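Local coordinates for protein EDTA monooxygenase (PDB 5DQP) that probably oxidises EDTA with molecular oxygen as a flavin-dependent monooxygenase, using reduced FMN supplied by a partner flavin reductase, at residues Y147-E152 with K190-A195; G121-T126 with V209-G214; L101-A106 with H158-S163. All coordinates share one frame; numbering follows the deposited sequence.

Interaction 1 (Y147-E152 with K190-A195). With SO4 (sulfate ion), chain D.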
# COMPACT_ATOMS: atom_id res chain seq x y z
N TYR A 147 2.45 22.94 -7.94
CA TYR A 147 1.11 22.74 -8.45
C TYR A 147 1.12 22.46 -9.95
O TYR A 147 0.29 21.68 -10.44
CB TYR A 147 0.24 23.93 -8.06
CG TYR A 147 -0.35 23.68 -6.70
CD1 TYR A 147 -1.41 22.79 -6.56
CD2 TYR A 147 0.18 24.25 -5.55
CE1 TYR A 147 -1.94 22.49 -5.33
CE2 TYR A 147 -0.35 23.97 -4.30
CZ TYR A 147 -1.42 23.08 -4.21
OH TYR A 147 -1.98 22.77 -3.01
N GLU A 148 2.06 23.03 -10.69
CA GLU A 148 2.18 22.68 -12.10
C GLU A 148 2.59 21.22 -12.26
O GLU A 148 2.10 20.51 -13.15
CB GLU A 148 3.18 23.61 -12.78
CG GLU A 148 3.57 23.18 -14.17
CD GLU A 148 4.48 24.18 -14.87
OE1 GLU A 148 4.19 24.54 -16.03
OE2 GLU A 148 5.48 24.61 -14.26
N ARG A 149 3.50 20.74 -11.42
CA ARG A 149 3.84 19.32 -11.43
C ARG A 149 2.63 18.48 -11.07
O ARG A 149 2.36 17.46 -11.72
CB ARG A 149 4.99 19.07 -10.46
CG ARG A 149 5.42 17.64 -10.35
CD ARG A 149 6.69 17.61 -9.50
NE ARG A 149 7.19 16.27 -9.25
CZ ARG A 149 8.14 15.70 -9.97
NH1 ARG A 149 8.55 14.48 -9.67
NH2 ARG A 149 8.69 16.36 -11.00
N ALA A 150 1.89 18.89 -10.03
CA ALA A 150 0.73 18.12 -9.59
C ALA A 150 -0.30 18.01 -10.70
O ALA A 150 -0.94 16.96 -10.86
CB ALA A 150 0.08 18.77 -8.36
N GLU A 151 -0.49 19.09 -11.45
CA GLU A 151 -1.44 19.09 -12.54
C GLU A 151 -1.04 18.08 -13.61
O GLU A 151 -1.89 17.33 -14.10
CB GLU A 151 -1.56 20.50 -13.09
CG GLU A 151 -2.84 20.79 -13.86
CD GLU A 151 -2.82 20.18 -15.26
OE1 GLU A 151 -1.78 20.30 -15.95
OE2 GLU A 151 -3.85 19.59 -15.66
N GLU A 152 0.24 18.02 -13.97
CA GLU A 152 0.67 17.04 -14.96
C GLU A 152 0.58 15.62 -14.41
O GLU A 152 0.17 14.69 -15.13
CB GLU A 152 2.09 17.35 -15.43
CG GLU A 152 2.47 16.57 -16.69
CD GLU A 152 3.94 16.70 -17.10
OE1 GLU A 152 4.44 15.76 -17.75
OE2 GLU A 152 4.59 17.73 -16.77
N LYS A 190 6.41 18.42 -19.37
CA LYS A 190 7.57 19.06 -18.76
C LYS A 190 8.16 18.19 -17.66
O LYS A 190 9.38 18.20 -17.45
CB LYS A 190 7.20 20.44 -18.20
CG LYS A 190 8.42 21.18 -17.63
CD LYS A 190 8.07 22.32 -16.67
CE LYS A 190 7.56 23.56 -17.38
NZ LYS A 190 7.98 24.81 -16.67
N TYR A 191 7.33 17.46 -16.92
CA TYR A 191 7.82 16.75 -15.75
C TYR A 191 7.88 15.24 -15.92
O TYR A 191 8.68 14.60 -15.23
CB TYR A 191 6.96 17.07 -14.52
CG TYR A 191 7.09 18.49 -14.02
CD1 TYR A 191 8.11 18.85 -13.14
CD2 TYR A 191 6.20 19.47 -14.44
CE1 TYR A 191 8.24 20.16 -12.69
CE2 TYR A 191 6.32 20.77 -14.00
CZ TYR A 191 7.34 21.11 -13.13
OH TYR A 191 7.44 22.40 -12.69
N PHE A 192 7.05 14.65 -16.77
CA PHE A 192 6.89 13.21 -16.79
C PHE A 192 6.89 12.71 -18.23
O PHE A 192 6.42 13.39 -19.14
CB PHE A 192 5.60 12.76 -16.08
CG PHE A 192 5.51 13.22 -14.65
CD1 PHE A 192 6.33 12.66 -13.67
CD2 PHE A 192 4.62 14.22 -14.28
CE1 PHE A 192 6.27 13.10 -12.36
CE2 PHE A 192 4.55 14.67 -12.95
CZ PHE A 192 5.36 14.11 -12.00
N LYS A 193 7.46 11.52 -18.41
CA LYS A 193 7.40 10.76 -19.65
C LYS A 193 6.93 9.37 -19.27
O LYS A 193 7.61 8.66 -18.52
CB LYS A 193 8.77 10.72 -20.33
CG LYS A 193 8.74 10.16 -21.73
CD LYS A 193 10.14 9.92 -22.29
CE LYS A 193 10.07 9.27 -23.68
NZ LYS A 193 11.43 8.90 -24.19
N VAL A 194 5.75 8.97 -19.76
CA VAL A 194 5.12 7.73 -19.34
C VAL A 194 4.37 7.12 -20.52
O VAL A 194 3.42 7.72 -21.03
CB VAL A 194 4.15 7.96 -18.17
CG1 VAL A 194 3.37 6.70 -17.87
CG2 VAL A 194 4.90 8.51 -16.92
N ALA A 195 4.75 5.91 -20.94
CA ALA A 195 4.11 5.30 -22.10
C ALA A 195 2.75 4.70 -21.75
O ALA A 195 1.78 4.91 -22.48
CB ALA A 195 5.03 4.25 -22.73
S SO4 D . -1.97 25.01 -0.49
O1 SO4 D . -1.15 26.21 -0.31
O2 SO4 D . -2.49 24.60 0.82
O3 SO4 D . -3.09 25.27 -1.39
O4 SO4 D . -1.13 23.96 -1.05
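Arg149 and Glu152, one turn apart on helix 143-161, hold the aromatic pair Tyr191 and Phe192 of the loop leading into strand 193-194. The Tyr191 ring lies flat over the helix surface: Arg149 CB sits 3.9 Å from the ring centroid and only 2° off its normal, a CH-pi contact, while Lys190 CG covers the opposite face nearer the rim. Arg149 leaves the helix with CG anti to the backbone N (chi1 179°) and stays extended to NE, which carries its guanidinium past the tyrosine edge and over to Phe192. There Phe192 CZ lies 3.8 Å from Arg149 CZ, over the centre of one guanidinium face, with the two planes 51° apart; against the Tyr191 ring the guanidinium stands almost perpendicular, its NH2 near CD1. The edge of the Phe192 ring meets the backbone O of Arg149.

Glu152 points its carboxylate at two successive backbone amides. OE2 takes Tyr191 N at 2.8 Å on its syn side, close to the carboxylate plane, and OE1 takes Phe192 N at 3.0 Å from well above that plane. OE1 also has His187 NE2 as a partner, so this buried acid is held by strand 187-188 and by the loop that follows it. Nearer solvent, Glu148 OE2 forms a weak salt bridge to Lys190 NZ at 3.5 Å and a weak hydrogen bond from Tyr191 OH.

Tyr147, a predicted FMN-binding residue, takes no part in gripping this loop; its OH lies very close to a sulfate oxygen, and Ser216 OG binds the same ion. The contact thus fastens the hairpin to the outside of helix 143-161, which also packs on helix 217-226 through Tyr147 and Glu151, while Val194 and Ala195 reach the second subunit.

Interaction 2 (G121-T126 with V209-G214)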
# COMPACT_ATOMS: atom_id res chain seq x y z
N GLY A 121 -10.45 5.97 -2.29
CA GLY A 121 -10.09 7.20 -2.97
C GLY A 121 -8.66 7.67 -2.63
O GLY A 121 -7.95 7.09 -1.80
N TRP A 122 -8.25 8.75 -3.30
CA TRP A 122 -6.89 9.26 -3.19
C TRP A 122 -6.92 10.75 -2.92
O TRP A 122 -7.43 11.52 -3.74
CB TRP A 122 -6.10 8.95 -4.46
CG TRP A 122 -4.76 9.62 -4.60
CD1 TRP A 122 -3.83 9.82 -3.62
CD2 TRP A 122 -4.22 10.22 -5.79
NE1 TRP A 122 -2.74 10.49 -4.13
CE2 TRP A 122 -2.95 10.74 -5.46
CE3 TRP A 122 -4.68 10.35 -7.10
CZ2 TRP A 122 -2.15 11.39 -6.39
CZ3 TRP A 122 -3.89 10.99 -8.03
CH2 TRP A 122 -2.63 11.51 -7.67
N ASN A 123 -6.38 11.16 -1.77
CA ASN A 123 -6.17 12.57 -1.43
C ASN A 123 -4.83 12.98 -2.05
O ASN A 123 -3.77 12.62 -1.54
CB ASN A 123 -6.18 12.75 0.09
CG ASN A 123 -5.77 14.16 0.52
OD1 ASN A 123 -5.18 14.37 1.57
ND2 ASN A 123 -6.11 15.13 -0.30
N ALA A 124 -4.86 13.70 -3.16
CA ALA A 124 -3.64 14.01 -3.90
C ALA A 124 -3.07 15.31 -3.35
O ALA A 124 -3.70 16.36 -3.47
CB ALA A 124 -3.94 14.11 -5.39
N VAL A 125 -1.90 15.25 -2.72
CA VAL A 125 -1.33 16.42 -2.08
C VAL A 125 -0.01 16.78 -2.77
O VAL A 125 0.54 16.00 -3.55
CB VAL A 125 -1.12 16.23 -0.56
CG1 VAL A 125 -2.45 15.93 0.14
CG2 VAL A 125 -0.10 15.13 -0.28
N THR A 126 0.47 17.99 -2.50
CA THR A 126 1.84 18.34 -2.84
C THR A 126 2.66 18.42 -1.56
O THR A 126 2.11 18.53 -0.46
CB THR A 126 1.93 19.68 -3.59
OG1 THR A 126 1.72 20.75 -2.68
CG2 THR A 126 0.91 19.74 -4.72
N VAL A 209 -11.91 7.75 -6.60
CA VAL A 209 -12.28 9.12 -6.24
C VAL A 209 -11.03 9.91 -5.86
O VAL A 209 -10.15 9.41 -5.17
CB VAL A 209 -13.30 9.09 -5.09
CG1 VAL A 209 -13.57 10.48 -4.51
CG2 VAL A 209 -14.60 8.43 -5.55
N VAL A 210 -10.94 11.15 -6.33
CA VAL A 210 -9.78 12.00 -6.06
C VAL A 210 -10.19 13.10 -5.10
O VAL A 210 -11.17 13.81 -5.34
CB VAL A 210 -9.18 12.58 -7.36
CG1 VAL A 210 -8.11 13.64 -7.04
CG2 VAL A 210 -8.56 11.45 -8.22
N VAL A 211 -9.41 13.26 -4.03
CA VAL A 211 -9.69 14.19 -2.96
C VAL A 211 -8.60 15.25 -2.97
O VAL A 211 -7.45 14.98 -3.33
CB VAL A 211 -9.76 13.45 -1.60
CG1 VAL A 211 -9.90 14.44 -0.38
CG2 VAL A 211 -10.92 12.45 -1.62
N GLN A 212 -8.98 16.48 -2.59
CA GLN A 212 -8.07 17.62 -2.58
C GLN A 212 -8.28 18.45 -1.32
O GLN A 212 -9.38 18.50 -0.77
CB GLN A 212 -8.24 18.48 -3.85
CG GLN A 212 -7.15 19.57 -4.05
CD GLN A 212 -7.43 20.87 -3.28
OE1 GLN A 212 -8.58 21.18 -2.96
NE2 GLN A 212 -6.36 21.62 -2.96
N ALA A 213 -7.19 18.99 -0.81
CA ALA A 213 -7.16 19.83 0.38
C ALA A 213 -6.14 20.95 0.19
O ALA A 213 -4.96 20.71 0.18
CB ALA A 213 -6.80 19.00 1.58
N GLY A 214 -6.59 22.17 0.08
CA GLY A 214 -5.70 23.32 -0.05
C GLY A 214 -6.35 24.62 -0.43
O GLY A 214 -6.85 24.73 -1.51
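Strands 121-125 and 210-213 run parallel as neighbours in the barrel sheet of the luciferase-like TIM-barrel fold, their short axes 4.4 Å apart at closest and inclined by 34°, with Trp122 and Asn123 in register with Val210 and Val211. The backbone alternates as parallel pairing requires: Trp122 N donates to Val209 O at 2.7 Å, Val211 N to Trp122 O, and Ala124 N to Val211 O at 2.9 Å. Two CA-H...O contacts, from Val210 to Trp122 O and from Asn123 to Val211 O, fill in between them. Gly121 passes close to Val209 O, where a CB would clash.

The side chains divide between the two faces of the sheet. Trp122 and Val210 lie side by side and point the same way, CE3 of the indole 4.2 Å from Val210 CG2, and both look toward helix 143-161; the Trp122 indole also touches Trp161 of that helix, and its NE1 is bonded to Ala95 O. One indole face is covered near its rim by Ala124 CB.

On the opposite face Asn123 and Val211 pack CB against CB at 4.0 Å. The Asn123 OD1 is taken by Thr94, a predicted FMN-binding residue on the adjoining strand 90-96, which places this face beside the probable flavin pocket; a polyether from the crystallisation liquor lies there too. With CG anti to the backbone N (chi1 173°), the amide runs on along the strand, and Asn123 ND2 gives Val211 O a weak but nearly straight bond, 3.3 Å at 164°, on the oxygen that already accepts Ala124 N.

Interaction 3 (L101-A106 with H158-S163)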
# COMPACT_ATOMS: atom_id res chain seq x y z
N LEU A 101 6.23 8.20 -8.10
CA LEU A 101 6.24 7.90 -9.53
C LEU A 101 4.80 7.69 -10.02
O LEU A 101 4.08 6.87 -9.45
CB LEU A 101 7.07 6.66 -9.79
CG LEU A 101 8.49 6.87 -9.25
CD1 LEU A 101 9.28 5.57 -9.24
CD2 LEU A 101 9.22 7.94 -10.13
N PRO A 102 4.37 8.42 -11.06
CA PRO A 102 2.95 8.33 -11.49
C PRO A 102 2.49 6.93 -11.86
O PRO A 102 1.31 6.60 -11.67
CB PRO A 102 2.90 9.25 -12.74
CG PRO A 102 4.16 9.99 -12.77
CD PRO A 102 5.18 9.25 -11.96
N TYR A 103 3.34 6.12 -12.48
CA TYR A 103 2.85 4.81 -12.88
C TYR A 103 2.65 3.94 -11.66
O TYR A 103 1.63 3.24 -11.52
CB TYR A 103 3.81 4.19 -13.89
CG TYR A 103 3.27 2.94 -14.56
CD1 TYR A 103 3.45 1.70 -13.97
CD2 TYR A 103 2.60 3.01 -15.76
CE1 TYR A 103 2.97 0.57 -14.56
CE2 TYR A 103 2.11 1.89 -16.36
CZ TYR A 103 2.31 0.66 -15.75
OH TYR A 103 1.86 -0.51 -16.30
N THR A 104 3.59 4.01 -10.72
CA THR A 104 3.44 3.30 -9.46
C THR A 104 2.21 3.76 -8.70
O THR A 104 1.38 2.94 -8.27
CB THR A 104 4.70 3.47 -8.63
OG1 THR A 104 5.80 2.90 -9.34
CG2 THR A 104 4.53 2.77 -7.30
N LEU A 105 2.04 5.07 -8.53
CA LEU A 105 0.89 5.56 -7.78
C LEU A 105 -0.43 5.21 -8.47
O LEU A 105 -1.38 4.75 -7.81
CB LEU A 105 1.00 7.07 -7.58
CG LEU A 105 -0.09 7.66 -6.67
CD1 LEU A 105 0.43 8.84 -5.94
CD2 LEU A 105 -1.31 8.06 -7.52
N ALA A 106 -0.52 5.43 -9.79
CA ALA A 106 -1.74 5.06 -10.52
C ALA A 106 -2.11 3.60 -10.26
O ALA A 106 -3.27 3.24 -9.99
CB ALA A 106 -1.55 5.31 -12.02
N HIS A 158 -4.88 10.01 -14.49
CA HIS A 158 -6.19 9.76 -15.11
C HIS A 158 -6.03 9.07 -16.46
O HIS A 158 -6.79 8.14 -16.78
CB HIS A 158 -6.98 11.06 -15.25
CG HIS A 158 -7.79 11.39 -14.03
ND1 HIS A 158 -8.97 10.75 -13.73
CD2 HIS A 158 -7.56 12.26 -13.01
CE1 HIS A 158 -9.45 11.22 -12.59
NE2 HIS A 158 -8.61 12.13 -12.13
N GLY A 159 -5.04 9.49 -17.24
CA GLY A 159 -4.75 8.79 -18.49
C GLY A 159 -4.44 7.32 -18.29
O GLY A 159 -4.93 6.47 -19.03
N LEU A 160 -3.65 7.00 -17.26
CA LEU A 160 -3.33 5.60 -16.97
C LEU A 160 -4.57 4.82 -16.55
O LEU A 160 -4.77 3.68 -16.99
CB LEU A 160 -2.26 5.51 -15.89
CG LEU A 160 -0.89 5.92 -16.42
CD1 LEU A 160 0.15 6.00 -15.32
CD2 LEU A 160 -0.45 4.93 -17.51
N TRP A 161 -5.38 5.38 -15.66
CA TRP A 161 -6.59 4.69 -15.25
C TRP A 161 -7.46 4.31 -16.45
O TRP A 161 -8.07 3.24 -16.46
CB TRP A 161 -7.36 5.54 -14.25
CG TRP A 161 -6.73 5.53 -12.89
CD1 TRP A 161 -5.87 4.59 -12.38
CD2 TRP A 161 -6.86 6.54 -11.89
NE1 TRP A 161 -5.48 4.95 -11.10
CE2 TRP A 161 -6.06 6.14 -10.78
CE3 TRP A 161 -7.57 7.74 -11.81
CZ2 TRP A 161 -5.98 6.89 -9.61
CZ3 TRP A 161 -7.48 8.49 -10.66
CH2 TRP A 161 -6.70 8.06 -9.57
N ASN A 162 -7.51 5.16 -17.48
CA ASN A 162 -8.40 4.89 -18.60
C ASN A 162 -7.77 4.04 -19.68
O ASN A 162 -8.46 3.72 -20.64
CB ASN A 162 -8.89 6.19 -19.22
CG ASN A 162 -9.85 6.91 -18.31
OD1 ASN A 162 -10.59 6.27 -17.56
ND2 ASN A 162 -9.84 8.23 -18.35
N SER A 163 -6.49 3.67 -19.54
CA SER A 163 -5.75 3.07 -20.64
C SER A 163 -5.99 1.57 -20.80
O SER A 163 -5.55 1.00 -21.80
CB SER A 163 -4.24 3.32 -20.47
OG SER A 163 -3.71 2.56 -19.39
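Leu160 pushes its CD1 methyl into the first turn of helix 102-115, where it lies 3.8 Å from both Ala106 CB and Tyr103 CA. Its CG is anti to the carbonyl carbon (chi1 -72°), and the chain then reaches toward helix 102-115. Both Leu160 methyls bear on the same ring atom of Tyr103: Leu160 CD1 lies 3.9 Å and Leu160 CD2 4.0 Å from Tyr103 CD2, and the leucine crosses the Tyr103 side chain at about a right angle. Tyr103 OH is held by Pro197 O.

One residue on, Trp161 supplies the polar link. Its indole meets Ala106 edge-on, with the carbonyl oxygen nearly in the ring plane, and NE1 donates to Ala106 O at 3.0 Å and 158°. The donor arrives from the side of that carbonyl, at a C=O...N angle of 116°. Ala106 CB also meets Leu160 CB.

This packing joins the start of helix 102-115 to the last turn of helix 143-161. Trp161 continues onto Ile109 and Ala110 of helix 102-115, Leu105 packs on Trp122 of strand 120-125, and Thr104 and Tyr103 reach the second subunit.

Interactions 2 and 3 are buried, whereas interaction 1 lies at the surface. Interaction 2 sits nearest the centre of the chain and joins two barrel strands mainly through backbone bonds; interaction 3 packs two surrounding helices through apolar side chains and one indole bond; interaction 1 relies on carboxylate, guanidinium and aromatic groups to hold a hairpin on the outside. Helix 143-161 serves both 1 and 3, which also meet directly where Phe192 packs on Pro102, and both reach the second subunit. Trp122 and Val210 of interaction 2 touch Trp161 of interaction 3, tying helix layer to sheet. Thr126 links interaction 2 to Tyr147 and Ala150 of interaction 1.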